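Local coordinates for protein probable receptor YhhM (Klebsiella variicola At-22, PDB 3Q6C) that is of unknown function but may act as a receptor, and belongs to the DUF2500 family, at residues V6-K11 with V76-D81; Y35-R40 with H58-G63; V48-D53 with G66-K71. One frame throughout, in Å; residues are numbered along the deposited sequence.

Contact 1: V6-K11 with V76-D81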
ATOM      1  N   VAL A   6       1.269  -6.276   7.712  1.00 18.22           N
ATOM      2  CA  VAL A   6       2.471  -5.658   7.169  1.00 17.47           C
ATOM      3  C   VAL A   6       2.621  -4.250   7.690  1.00 17.79           C
ATOM      4  O   VAL A   6       1.769  -3.747   8.432  1.00 15.48           O
ATOM      5  CB  VAL A   6       2.422  -5.557   5.628  1.00 15.92           C
ATOM      6  CG1 VAL A   6       2.087  -6.908   5.009  1.00 14.16           C
ATOM      7  CG2 VAL A   6       1.409  -4.505   5.228  1.00 16.92           C
ATOM      8  N   ILE A   7       3.720  -3.619   7.295  1.00 18.08           N
ATOM      9  CA  ILE A   7       3.966  -2.243   7.665  1.00 17.98           C
ATOM     10  C   ILE A   7       3.998  -1.474   6.350  1.00 17.00           C
ATOM     11  O   ILE A   7       4.357  -2.026   5.307  1.00 15.47           O
ATOM     12  CB  ILE A   7       5.307  -2.075   8.412  1.00 19.68           C
ATOM     13  CG1 ILE A   7       5.421  -0.646   8.932  1.00 22.10           C
ATOM     14  CG2 ILE A   7       6.474  -2.372   7.490  1.00 18.46           C
ATOM     15  CD1 ILE A   7       6.642  -0.399   9.805  1.00 23.76           C
ATOM     16  N   VAL A   8       3.591  -0.213   6.392  1.00 17.65           N
ATOM     17  CA  VAL A   8       3.594   0.615   5.193  1.00 18.62           C
ATOM     18  C   VAL A   8       5.018   1.083   4.890  1.00 19.43           C
ATOM     19  O   VAL A   8       5.456   2.137   5.355  1.00 18.32           O
ATOM     20  CB  VAL A   8       2.666   1.827   5.362  1.00 18.12           C
ATOM     21  CG1 VAL A   8       2.669   2.671   4.104  1.00 20.45           C
ATOM     22  CG2 VAL A   8       1.252   1.344   5.657  1.00 21.24           C
ATOM     23  N   SER A   9       5.726   0.254   4.120  1.00 20.86           N
ATOM     24  CA  SER A   9       7.106   0.485   3.703  1.00 22.60           C
ATOM     25  C   SER A   9       7.383   1.895   3.254  1.00 24.09           C
ATOM     26  O   SER A   9       8.128   2.625   3.905  1.00 27.16           O
ATOM     27  CB  SER A   9       7.476  -0.443   2.543  1.00 24.21           C
ATOM     28  OG  SER A   9       7.930  -1.695   2.991  1.00 27.90           O
ATOM     29  N   ASN A  10       6.808   2.265   2.116  1.00 25.09           N
ATOM     30  CA  ASN A  10       7.017   3.589   1.565  1.00 26.11           C
ATOM     31  C   ASN A  10       5.956   3.952   0.553  1.00 25.26           C
ATOM     32  O   ASN A  10       5.183   3.103   0.116  1.00 25.27           O
ATOM     33  CB  ASN A  10       8.390   3.674   0.893  1.00 27.78           C
ATOM     34  CG  ASN A  10       8.422   2.980  -0.454  1.00 29.02           C
ATOM     35  OD1 ASN A  10       8.188   1.778  -0.542  1.00 31.05           O
ATOM     36  ND2 ASN A  10       8.705   3.736  -1.512  1.00 26.82           N
ATOM     37  N   LYS A  11       5.948   5.228   0.180  1.00 24.56           N
ATOM     38  CA  LYS A  11       5.006   5.777  -0.784  1.00 23.67           C
ATOM     39  C   LYS A  11       5.737   6.650  -1.799  1.00 24.45           C
ATOM     40  O   LYS A  11       6.625   7.435  -1.453  1.00 25.13           O
ATOM     41  CB  LYS A  11       3.945   6.614  -0.061  1.00 21.97           C
ATOM     42  CG  LYS A  11       2.833   5.792   0.586  1.00 20.64           C
ATOM     43  CD  LYS A  11       2.004   6.631   1.562  1.00 18.46           C
ATOM     44  CE  LYS A  11       1.348   7.843   0.896  1.00 16.74           C
ATOM     45  NZ  LYS A  11       0.777   8.769   1.926  1.00 14.12           N
ATOM     46  N   VAL A  76      -6.655  -4.249  -2.159  1.00 16.20           N
ATOM     47  CA  VAL A  76      -8.073  -4.255  -1.837  1.00 15.01           C
ATOM     48  C   VAL A  76      -8.336  -3.392  -0.615  1.00 16.70           C
ATOM     49  O   VAL A  76      -9.426  -2.842  -0.470  1.00 19.37           O
ATOM     50  CB  VAL A  76      -8.605  -5.678  -1.594  1.00 14.96           C
ATOM     51  CG1 VAL A  76     -10.000  -5.619  -1.009  1.00  9.17           C
ATOM     52  CG2 VAL A  76      -8.651  -6.432  -2.904  1.00 14.05           C
ATOM     53  N   ALA A  77      -7.337  -3.262   0.256  1.00 16.36           N
ATOM     54  CA  ALA A  77      -7.485  -2.440   1.449  1.00 13.92           C
ATOM     55  C   ALA A  77      -6.356  -2.604   2.447  1.00 14.04           C
ATOM     56  O   ALA A  77      -5.636  -3.600   2.436  1.00 12.92           O
ATOM     57  CB  ALA A  77      -8.799  -2.747   2.135  1.00 13.55           C
ATOM     58  N   PHE A  78      -6.190  -1.594   3.291  1.00 12.73           N
ATOM     59  CA  PHE A  78      -5.199  -1.636   4.342  1.00 10.73           C
ATOM     60  C   PHE A  78      -5.806  -1.003   5.573  1.00 12.15           C
ATOM     61  O   PHE A  78      -6.051   0.200   5.588  1.00 12.55           O
ATOM     62  CB  PHE A  78      -3.941  -0.860   4.013  1.00 11.97           C
ATOM     63  CG  PHE A  78      -3.009  -0.741   5.194  1.00 11.96           C
ATOM     64  CD1 PHE A  78      -2.157  -1.792   5.533  1.00 13.54           C
ATOM     65  CD2 PHE A  78      -3.052   0.384   6.025  1.00 11.42           C
ATOM     66  CE1 PHE A  78      -1.361  -1.728   6.682  1.00 14.03           C
ATOM     67  CE2 PHE A  78      -2.265   0.457   7.171  1.00 13.25           C
ATOM     68  CZ  PHE A  78      -1.416  -0.605   7.499  1.00 12.70           C
ATOM     69  N   THR A  79      -6.020  -1.812   6.607  1.00 13.32           N
ATOM     70  CA  THR A  79      -6.599  -1.341   7.852  1.00 16.48           C
ATOM     71  C   THR A  79      -5.524  -1.234   8.934  1.00 18.67           C
ATOM     72  O   THR A  79      -5.101  -2.241   9.507  1.00 20.57           O
ATOM     73  CB  THR A  79      -7.698  -2.312   8.339  1.00 17.14           C
ATOM     74  OG1 THR A  79      -8.572  -2.634   7.247  1.00 17.65           O
ATOM     75  CG2 THR A  79      -8.510  -1.679   9.457  1.00 13.55           C
ATOM     76  N   PRO A  80      -5.055  -0.011   9.226  1.00 21.69           N
ATOM     77  CA  PRO A  80      -4.025   0.124  10.264  1.00 24.12           C
ATOM     78  C   PRO A  80      -4.529  -0.381  11.604  1.00 27.11           C
ATOM     79  O   PRO A  80      -5.736  -0.349  11.865  1.00 27.47           O
ATOM     80  CB  PRO A  80      -3.735   1.623  10.276  1.00 23.83           C
ATOM     81  CG  PRO A  80      -4.996   2.225   9.762  1.00 23.36           C
ATOM     82  CD  PRO A  80      -5.382   1.296   8.643  1.00 21.47           C
ATOM     83  N   ASP A  81      -3.609  -0.866  12.441  1.00 31.30           N
ATOM     84  CA  ASP A  81      -3.986  -1.370  13.759  1.00 33.66           C
ATOM     85  C   ASP A  81      -4.773  -0.295  14.499  1.00 36.84           C
ATOM     86  O   ASP A  81      -4.414   0.883  14.479  1.00 36.66           O
ATOM     87  CB  ASP A  81      -2.753  -1.777  14.565  1.00 32.72           C
ATOM     88  CG  ASP A  81      -2.118  -3.057  14.046  1.00 33.42           C
ATOM     89  OD1 ASP A  81      -2.879  -3.964  13.646  1.00 31.20           O
ATOM     90  OD2 ASP A  81      -0.871  -3.168  14.046  1.00 33.38           O
TER

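Contact 2: Y35-R40 with H58-G63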
ATOM      1  N   TYR A  35       0.510   6.788  -8.506  1.00 27.87           N
ATOM      2  CA  TYR A  35       0.748   6.575  -7.090  1.00 25.55           C
ATOM      3  C   TYR A  35       1.068   5.120  -6.771  1.00 25.47           C
ATOM      4  O   TYR A  35       0.477   4.203  -7.339  1.00 26.30           O
ATOM      5  CB  TYR A  35      -0.462   7.036  -6.279  1.00 23.69           C
ATOM      6  CG  TYR A  35      -0.912   8.451  -6.578  1.00 21.12           C
ATOM      7  CD1 TYR A  35      -1.797   8.721  -7.623  1.00 19.97           C
ATOM      8  CD2 TYR A  35      -0.471   9.518  -5.803  1.00 19.02           C
ATOM      9  CE1 TYR A  35      -2.238  10.023  -7.881  1.00 18.06           C
ATOM     10  CE2 TYR A  35      -0.901  10.818  -6.054  1.00 16.31           C
ATOM     11  CZ  TYR A  35      -1.782  11.064  -7.089  1.00 17.35           C
ATOM     12  OH  TYR A  35      -2.217  12.353  -7.317  1.00 19.43           O
ATOM     13  N   GLU A  36       2.016   4.919  -5.859  1.00 24.82           N
ATOM     14  CA  GLU A  36       2.442   3.585  -5.456  1.00 23.45           C
ATOM     15  C   GLU A  36       2.739   3.508  -3.956  1.00 22.76           C
ATOM     16  O   GLU A  36       3.334   4.419  -3.374  1.00 22.64           O
ATOM     17  CB  GLU A  36       3.697   3.183  -6.231  1.00 23.20           C
ATOM     18  CG  GLU A  36       3.475   2.857  -7.700  1.00 26.22           C
ATOM     19  CD  GLU A  36       4.782   2.704  -8.487  1.00 28.00           C
ATOM     20  OE1 GLU A  36       5.744   2.102  -7.967  1.00 28.96           O
ATOM     21  OE2 GLU A  36       4.842   3.183  -9.635  1.00 30.41           O
ATOM     22  N   ALA A  37       2.314   2.416  -3.332  1.00 20.00           N
ATOM     23  CA  ALA A  37       2.564   2.208  -1.917  1.00 17.44           C
ATOM     24  C   ALA A  37       3.196   0.841  -1.753  1.00 17.29           C
ATOM     25  O   ALA A  37       2.795  -0.125  -2.403  1.00 18.04           O
ATOM     26  CB  ALA A  37       1.278   2.275  -1.145  1.00 17.45           C
ATOM     27  N   SER A  38       4.204   0.757  -0.897  1.00 16.93           N
ATOM     28  CA  SER A  38       4.856  -0.520  -0.667  1.00 17.13           C
ATOM     29  C   SER A  38       4.529  -1.030   0.718  1.00 17.81           C
ATOM     30  O   SER A  38       4.514  -0.271   1.680  1.00 18.16           O
ATOM     31  CB  SER A  38       6.370  -0.400  -0.821  1.00 15.12           C
ATOM     32  OG  SER A  38       6.733  -0.276  -2.181  1.00 14.93           O
ATOM     33  N   PHE A  39       4.251  -2.324   0.805  1.00 18.30           N
ATOM     34  CA  PHE A  39       3.944  -2.955   2.075  1.00 17.94           C
ATOM     35  C   PHE A  39       4.996  -4.016   2.356  1.00 21.22           C
ATOM     36  O   PHE A  39       5.420  -4.756   1.453  1.00 22.05           O
ATOM     37  CB  PHE A  39       2.557  -3.563   2.011  1.00 15.07           C
ATOM     38  CG  PHE A  39       1.482  -2.545   1.820  1.00 15.84           C
ATOM     39  CD1 PHE A  39       0.931  -1.886   2.915  1.00 12.27           C
ATOM     40  CD2 PHE A  39       1.058  -2.195   0.536  1.00 14.65           C
ATOM     41  CE1 PHE A  39      -0.031  -0.888   2.738  1.00 13.08           C
ATOM     42  CE2 PHE A  39       0.102  -1.200   0.347  1.00 14.95           C
ATOM     43  CZ  PHE A  39      -0.446  -0.541   1.451  1.00 14.86           C
ATOM     44  N   ARG A  40       5.432  -4.077   3.607  1.00 22.12           N
ATOM     45  CA  ARG A  40       6.448  -5.039   3.992  1.00 25.21           C
ATOM     46  C   ARG A  40       6.015  -5.858   5.198  1.00 25.71           C
ATOM     47  O   ARG A  40       5.341  -5.359   6.095  1.00 25.14           O
ATOM     48  CB  ARG A  40       7.755  -4.308   4.303  1.00 28.18           C
ATOM     49  CG  ARG A  40       8.862  -5.193   4.817  1.00 32.21           C
ATOM     50  CD  ARG A  40      10.028  -4.353   5.251  1.00 34.73           C
ATOM     51  NE  ARG A  40      10.605  -3.623   4.132  1.00 37.11           N
ATOM     52  CZ  ARG A  40      11.267  -2.481   4.265  1.00 38.04           C
ATOM     53  NH1 ARG A  40      11.421  -1.948   5.473  1.00 38.26           N
ATOM     54  NH2 ARG A  40      11.786  -1.884   3.200  1.00 37.92           N
ATOM     55  N   HIS A  58      -3.487   8.901  -0.399  1.00 16.21           N
ATOM     56  CA  HIS A  58      -3.393   9.875   0.683  1.00 15.29           C
ATOM     57  C   HIS A  58      -3.988   9.332   1.973  1.00 13.29           C
ATOM     58  O   HIS A  58      -3.774   9.893   3.035  1.00 12.85           O
ATOM     59  CB  HIS A  58      -4.078  11.189   0.294  1.00 17.06           C
ATOM     60  CG  HIS A  58      -3.400  11.904  -0.834  1.00 18.24           C
ATOM     61  ND1 HIS A  58      -2.059  12.231  -0.808  1.00 19.70           N
ATOM     62  CD2 HIS A  58      -3.862  12.314  -2.040  1.00 18.92           C
ATOM     63  CE1 HIS A  58      -1.725  12.805  -1.950  1.00 18.96           C
ATOM     64  NE2 HIS A  58      -2.800  12.866  -2.716  1.00 21.00           N
ATOM     65  N   ALA A  59      -4.718   8.224   1.882  1.00 14.52           N
ATOM     66  CA  ALA A  59      -5.325   7.612   3.068  1.00 14.49           C
ATOM     67  C   ALA A  59      -4.304   6.820   3.885  1.00 15.86           C
ATOM     68  O   ALA A  59      -4.495   6.614   5.080  1.00 15.98           O
ATOM     69  CB  ALA A  59      -6.466   6.703   2.665  1.00 11.65           C
ATOM     70  N   LEU A  60      -3.227   6.382   3.234  1.00 16.77           N
ATOM     71  CA  LEU A  60      -2.177   5.611   3.891  1.00 17.29           C
ATOM     72  C   LEU A  60      -1.140   6.479   4.571  1.00 18.64           C
ATOM     73  O   LEU A  60      -0.931   7.633   4.196  1.00 18.65           O
ATOM     74  CB  LEU A  60      -1.448   4.726   2.886  1.00 16.12           C
ATOM     75  CG  LEU A  60      -2.187   3.581   2.206  1.00 15.90           C
ATOM     76  CD1 LEU A  60      -1.187   2.828   1.351  1.00 16.19           C
ATOM     77  CD2 LEU A  60      -2.817   2.652   3.238  1.00 13.50           C
ATOM     78  N   SER A  61      -0.473   5.902   5.564  1.00 21.40           N
ATOM     79  CA  SER A  61       0.574   6.607   6.300  1.00 24.72           C
ATOM     80  C   SER A  61       1.839   5.767   6.405  1.00 25.96           C
ATOM     81  O   SER A  61       1.866   4.752   7.094  1.00 26.98           O
ATOM     82  CB  SER A  61       0.093   6.980   7.701  1.00 23.99           C
ATOM     83  OG  SER A  61      -0.845   8.035   7.628  1.00 28.76           O
ATOM     84  N   VAL A  62       2.887   6.195   5.712  1.00 26.96           N
ATOM     85  CA  VAL A  62       4.140   5.470   5.751  1.00 28.93           C
ATOM     86  C   VAL A  62       4.525   5.245   7.199  1.00 29.65           C
ATOM     87  O   VAL A  62       4.627   6.192   7.971  1.00 30.23           O
ATOM     88  CB  VAL A  62       5.258   6.250   5.048  1.00 29.14           C
ATOM     89  CG1 VAL A  62       6.591   5.548   5.269  1.00 30.36           C
ATOM     90  CG2 VAL A  62       4.952   6.352   3.559  1.00 28.38           C
ATOM     91  N   GLY A  63       4.718   3.987   7.570  1.00 30.28           N
ATOM     92  CA  GLY A  63       5.088   3.689   8.940  1.00 32.59           C
ATOM     93  C   GLY A  63       4.046   2.893   9.699  1.00 32.61           C
ATOM     94  O   GLY A  63       4.381   2.152  10.616  1.00 33.49           O
TER
HETATM   95  O   HOH W   1      -2.740  13.636  -5.160  1.00 43.78           O

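Contact 3: V48-D53 with G66-K71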
ATOM      1  N   VAL A  48       6.297  -5.180  -1.339  1.00 33.84           N
ATOM      2  CA  VAL A  48       5.377  -5.501  -2.421  1.00 32.12           C
ATOM      3  C   VAL A  48       4.747  -4.174  -2.839  1.00 29.74           C
ATOM      4  O   VAL A  48       4.208  -3.438  -2.008  1.00 26.87           O
ATOM      5  CB  VAL A  48       4.277  -6.480  -1.976  1.00 33.04           C
ATOM      6  CG1 VAL A  48       3.432  -6.869  -3.171  1.00 32.36           C
ATOM      7  CG2 VAL A  48       4.902  -7.718  -1.350  1.00 34.78           C
ATOM      8  N   VAL A  49       4.840  -3.874  -4.127  1.00 27.15           N
ATOM      9  CA  VAL A  49       4.321  -2.633  -4.674  1.00 25.44           C
ATOM     10  C   VAL A  49       2.912  -2.727  -5.234  1.00 25.09           C
ATOM     11  O   VAL A  49       2.625  -3.569  -6.082  1.00 24.15           O
ATOM     12  CB  VAL A  49       5.225  -2.115  -5.799  1.00 25.08           C
ATOM     13  CG1 VAL A  49       4.745  -0.741  -6.258  1.00 23.49           C
ATOM     14  CG2 VAL A  49       6.654  -2.059  -5.321  1.00 23.33           C
ATOM     15  N   PHE A  50       2.046  -1.839  -4.761  1.00 22.49           N
ATOM     16  CA  PHE A  50       0.669  -1.772  -5.222  1.00 19.64           C
ATOM     17  C   PHE A  50       0.377  -0.391  -5.819  1.00 20.97           C
ATOM     18  O   PHE A  50       0.796   0.639  -5.275  1.00 20.76           O
ATOM     19  CB  PHE A  50      -0.280  -2.021  -4.060  1.00 19.49           C
ATOM     20  CG  PHE A  50      -0.364  -3.452  -3.640  1.00 19.46           C
ATOM     21  CD1 PHE A  50      -1.184  -4.345  -4.331  1.00 17.16           C
ATOM     22  CD2 PHE A  50       0.356  -3.908  -2.540  1.00 18.51           C
ATOM     23  CE1 PHE A  50      -1.289  -5.670  -3.928  1.00 18.66           C
ATOM     24  CE2 PHE A  50       0.262  -5.232  -2.126  1.00 17.75           C
ATOM     25  CZ  PHE A  50      -0.565  -6.118  -2.820  1.00 18.71           C
ATOM     26  N   ARG A  51      -0.330  -0.377  -6.945  1.00 21.23           N
ATOM     27  CA  ARG A  51      -0.708   0.874  -7.590  1.00 19.80           C
ATOM     28  C   ARG A  51      -2.010   1.323  -6.938  1.00 20.15           C
ATOM     29  O   ARG A  51      -2.900   0.512  -6.704  1.00 21.01           O
ATOM     30  CB  ARG A  51      -0.956   0.679  -9.082  1.00 20.50           C
ATOM     31  CG  ARG A  51      -1.278   1.979  -9.774  1.00 24.32           C
ATOM     32  CD  ARG A  51      -2.093   1.805 -11.046  1.00 27.06           C
ATOM     33  NE  ARG A  51      -2.561   3.106 -11.528  1.00 30.47           N
ATOM     34  CZ  ARG A  51      -3.554   3.282 -12.396  1.00 32.02           C
ATOM     35  NH1 ARG A  51      -4.202   2.235 -12.899  1.00 33.51           N
ATOM     36  NH2 ARG A  51      -3.922   4.509 -12.738  1.00 30.82           N
ATOM     37  N   LEU A  52      -2.119   2.612  -6.649  1.00 18.87           N
ATOM     38  CA  LEU A  52      -3.317   3.151  -6.022  1.00 17.09           C
ATOM     39  C   LEU A  52      -3.734   4.442  -6.715  1.00 17.97           C
ATOM     40  O   LEU A  52      -2.970   5.014  -7.507  1.00 17.46           O
ATOM     41  CB  LEU A  52      -3.039   3.488  -4.556  1.00 14.95           C
ATOM     42  CG  LEU A  52      -2.329   2.496  -3.652  1.00 15.53           C
ATOM     43  CD1 LEU A  52      -2.027   3.147  -2.316  1.00 15.76           C
ATOM     44  CD2 LEU A  52      -3.197   1.284  -3.473  1.00 19.22           C
ATOM     45  N   ASP A  53      -4.947   4.904  -6.433  1.00 16.57           N
ATOM     46  CA  ASP A  53      -5.355   6.184  -6.981  1.00 16.13           C
ATOM     47  C   ASP A  53      -4.986   7.140  -5.853  1.00 16.61           C
ATOM     48  O   ASP A  53      -4.567   6.696  -4.779  1.00 15.51           O
ATOM     49  CB  ASP A  53      -6.856   6.233  -7.299  1.00 14.78           C
ATOM     50  CG  ASP A  53      -7.727   5.922  -6.108  1.00 15.05           C
ATOM     51  OD1 ASP A  53      -7.218   5.858  -4.970  1.00 15.84           O
ATOM     52  OD2 ASP A  53      -8.945   5.750  -6.325  1.00 15.88           O
ATOM     53  N   GLY A  66      -0.427  -2.831   9.889  1.00 28.74           N
ATOM     54  CA  GLY A  66      -1.776  -3.313  10.038  1.00 27.09           C
ATOM     55  C   GLY A  66      -2.085  -4.454   9.106  1.00 27.29           C
ATOM     56  O   GLY A  66      -1.190  -5.210   8.713  1.00 25.48           O
HETATM   57  N   MSE A  67      -3.359  -4.562   8.742  1.00 27.01           N
HETATM   58  CA  MSE A  67      -3.835  -5.628   7.875  1.00 27.76           C
HETATM   59  C   MSE A  67      -3.997  -5.177   6.430  1.00 26.87           C
HETATM   60  O   MSE A  67      -4.728  -4.224   6.143  1.00 27.38           O
HETATM   61  CB  MSE A  67      -5.178  -6.145   8.400  1.00 30.23           C
HETATM   62  CG  MSE A  67      -5.497  -7.581   8.024  1.00 35.69           C
HETATM   63 SE   MSE A  67      -4.262  -8.854   8.817  1.00 46.36          SE
HETATM   64  CE  MSE A  67      -4.633  -8.500  10.687  1.00 40.68           C
ATOM     65  N   LEU A  68      -3.316  -5.873   5.524  1.00 24.22           N
ATOM     66  CA  LEU A  68      -3.387  -5.571   4.098  1.00 22.30           C
ATOM     67  C   LEU A  68      -4.243  -6.613   3.389  1.00 22.06           C
ATOM     68  O   LEU A  68      -3.932  -7.800   3.432  1.00 24.02           O
ATOM     69  CB  LEU A  68      -1.993  -5.584   3.473  1.00 19.32           C
ATOM     70  CG  LEU A  68      -1.975  -5.517   1.944  1.00 20.25           C
ATOM     71  CD1 LEU A  68      -2.250  -4.095   1.479  1.00 18.81           C
ATOM     72  CD2 LEU A  68      -0.638  -5.974   1.434  1.00 19.77           C
ATOM     73  N   SER A  69      -5.317  -6.174   2.745  1.00 22.47           N
ATOM     74  CA  SER A  69      -6.187  -7.087   2.013  1.00 22.48           C
ATOM     75  C   SER A  69      -5.792  -6.962   0.563  1.00 22.21           C
ATOM     76  O   SER A  69      -5.651  -5.851   0.055  1.00 20.92           O
ATOM     77  CB  SER A  69      -7.657  -6.697   2.170  1.00 23.25           C
ATOM     78  OG  SER A  69      -8.068  -6.754   3.526  1.00 27.95           O
ATOM     79  N   TYR A  70      -5.604  -8.092  -0.107  1.00 22.13           N
ATOM     80  CA  TYR A  70      -5.210  -8.045  -1.510  1.00 21.58           C
ATOM     81  C   TYR A  70      -5.505  -9.300  -2.320  1.00 21.86           C
ATOM     82  O   TYR A  70      -5.532 -10.408  -1.792  1.00 20.32           O
ATOM     83  CB  TYR A  70      -3.714  -7.758  -1.619  1.00 20.39           C
ATOM     84  CG  TYR A  70      -2.860  -8.891  -1.092  1.00 19.63           C
ATOM     85  CD1 TYR A  70      -2.640  -9.054   0.282  1.00 20.06           C
ATOM     86  CD2 TYR A  70      -2.306  -9.825  -1.967  1.00 18.93           C
ATOM     87  CE1 TYR A  70      -1.884 -10.126   0.768  1.00 18.04           C
ATOM     88  CE2 TYR A  70      -1.557 -10.893  -1.498  1.00 19.50           C
ATOM     89  CZ  TYR A  70      -1.348 -11.041  -0.131  1.00 19.37           C
ATOM     90  OH  TYR A  70      -0.614 -12.118   0.315  1.00 19.01           O
ATOM     91  N   LYS A  71      -5.716  -9.096  -3.614  1.00 22.64           N
ATOM     92  CA  LYS A  71      -5.952 -10.178  -4.551  1.00 24.64           C
ATOM     93  C   LYS A  71      -4.882  -9.994  -5.626  1.00 25.15           C
ATOM     94  O   LYS A  71      -4.975  -9.096  -6.460  1.00 25.39           O
ATOM     95  CB  LYS A  71      -7.351 -10.083  -5.159  1.00 25.47           C
ATOM     96  CG  LYS A  71      -7.659 -11.210  -6.144  1.00 29.71           C
ATOM     97  CD  LYS A  71      -9.085 -11.141  -6.704  1.00 33.13           C
ATOM     98  CE  LYS A  71     -10.148 -11.440  -5.637  1.00 35.38           C
ATOM     99  NZ  LYS A  71     -10.142 -10.468  -4.502  1.00 34.15           N
TER

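Contact 1: V6-K11 with V76-D81
The ring of Phe78 receives Val8 over one face and the carbonyl O of Val6 at its edge. Val8 CG2 sits 4.1 Å from the centroid of the Phe78 ring, 22° off the ring normal, a CH-pi contact displaced toward the rim, where the methyl comes closest to Phe78 CZ at 3.8 Å. At the rim, near the ring plane, the carbonyl O of Val6 lies 4.1 Å from Phe78 CE1. The side chain of Val6 adds plain apolar packing, with Val6 CG2 4.2 Å from Phe78 CE1. Phe78 reaches both valines because its CG stands anti to the backbone N (chi1 171°), which sends the ring from strand 74-80 toward strand 2-15. These two strands are not neighbours in the antiparallel sheet: strand 65-71 runs between them, and Phe78 spans it on the inner side, its ring also meeting that of Phe39. Strand 2-15 is irregular here, since Val8 is the centre of an inverse gamma turn and Ser9 and Asn10 together face Ser38 in a classic beta bulge. A second classic bulge, Val76 and Ala77 opposite Ser69, puts an extra residue into the edge strand just before Phe78. Asp81, further on, makes a salt bridge with Arg5.

Contact 2: Y35-R40 with H58-G63
One water joins Tyr35 to His58: it is hydrogen-bonded to Tyr35 OH at 2.6 Å and to His58 NE2, also at 2.6 Å, lying at the edge of the imidazole and in its plane. The rings themselves meet only loosely. Their planes stand at 73° with centroids 6.0 Å apart, an oblique pairing in which Tyr35 CE2 comes within 4.4 Å of His58 NE2. Tyr35 also meets the ring of Tyr57, next to His58 at the end of helix 54-59.

Deeper in, the contact turns apolar and converges on one methyl group. Leu60 CD1 lies 3.6 Å from Ala37 CB and 3.5 Å from Phe39 CZ. Phe39 and Leu60 approach from opposite directions, ring from the strand and branch from the loop, and the methyl meets the outer end of the ring obliquely. With CG of Leu60 anti to its own carbonyl carbon (chi1 -66°) and CD1 anti to CA across CB-CG (chi2 -176°), the branch points out to the strand. Leu52 packs on both Ala37 and Leu60 and fills in the same region, while the backbone O of Leu60 accepts a hydrogen bond from Lys11 NZ.

Tyr35, Ala37 and Phe39 are alternate residues of strand 33-41, whose inner face is thus covered by the end of helix 54-59 and the loop after it. The chemistry is graded: a buried, purely apolar contact at Leu60 is set against a water-bridged polar one at the exposed His58.

Contact 3: V48-D53 with G66-K71
Phe50 makes all the significant apolar contacts between these segments, and it does so with the outer end of its ring. Phe50 CE2 meets Leu68 CD2 at 3.7 Å, and Phe50 CZ meets Tyr70 CB at the same distance, 3.7 Å. Phe50 CE1 also approaches Tyr70 CB, at 3.9 Å. Both partners come at the phenylalanine ring obliquely. Leu68 approaches from the opposite direction, whereas the side chain of Tyr70 crosses that of Phe50 at about a right angle.

The aromatic rings do not stack. Phe50 CZ comes 4.0 Å from Tyr70 CG, at the root of the phenol ring and far from its hydroxyl. The torsion of Tyr70 explains this: its CG is wedged between the backbone N and the carbonyl carbon (chi1 67°), folding the ring back along its own strand with the carbonyl O of Leu68 at its edge and in its plane, and leaving CB to face Phe50.

Polar bonds lie around the contact rather than in it. Asp53 OD1 accepts a hydrogen bond from Gln56 N and so acts as N-cap where strand 48-52 gives way to helix 54-59, and Phe50 pairs through its backbone with Ala37.

Strands 48-52 and 65-71 are separated in the sheet by strands 33-41 and 2-15, so their side chains can meet only because the sheet curls round on itself. Phe75 of strand 74-80 packs on both Phe50 and Leu68, adding the other edge strand. The arrangement is consistent with a small OB-like beta-barrel, with helix 54-59 between the third and fourth strands.

Overall arrangement
The three contacts fill the interior of one curved antiparallel sheet with strand order 48-52, 33-41, 2-15, 65-71, 74-80. Their centres lie close together: about 6 Å separate contacts 1 and 2, 7 Å contacts 1 and 3, and 8 Å contacts 2 and 3. Along the chain, contact 1 brackets the other two, while the segments of contacts 2 and 3 alternate. Backbone pairing between neighbouring strands links them, as in Phe39 O to Val48 N (3.0 Å) and Thr79 N to Met67 O (2.8 Å). The end strands 48-52 and 74-80 come together through their side chains, so the sheet probably closes into an OB-like barrel whose interior the three contacts share.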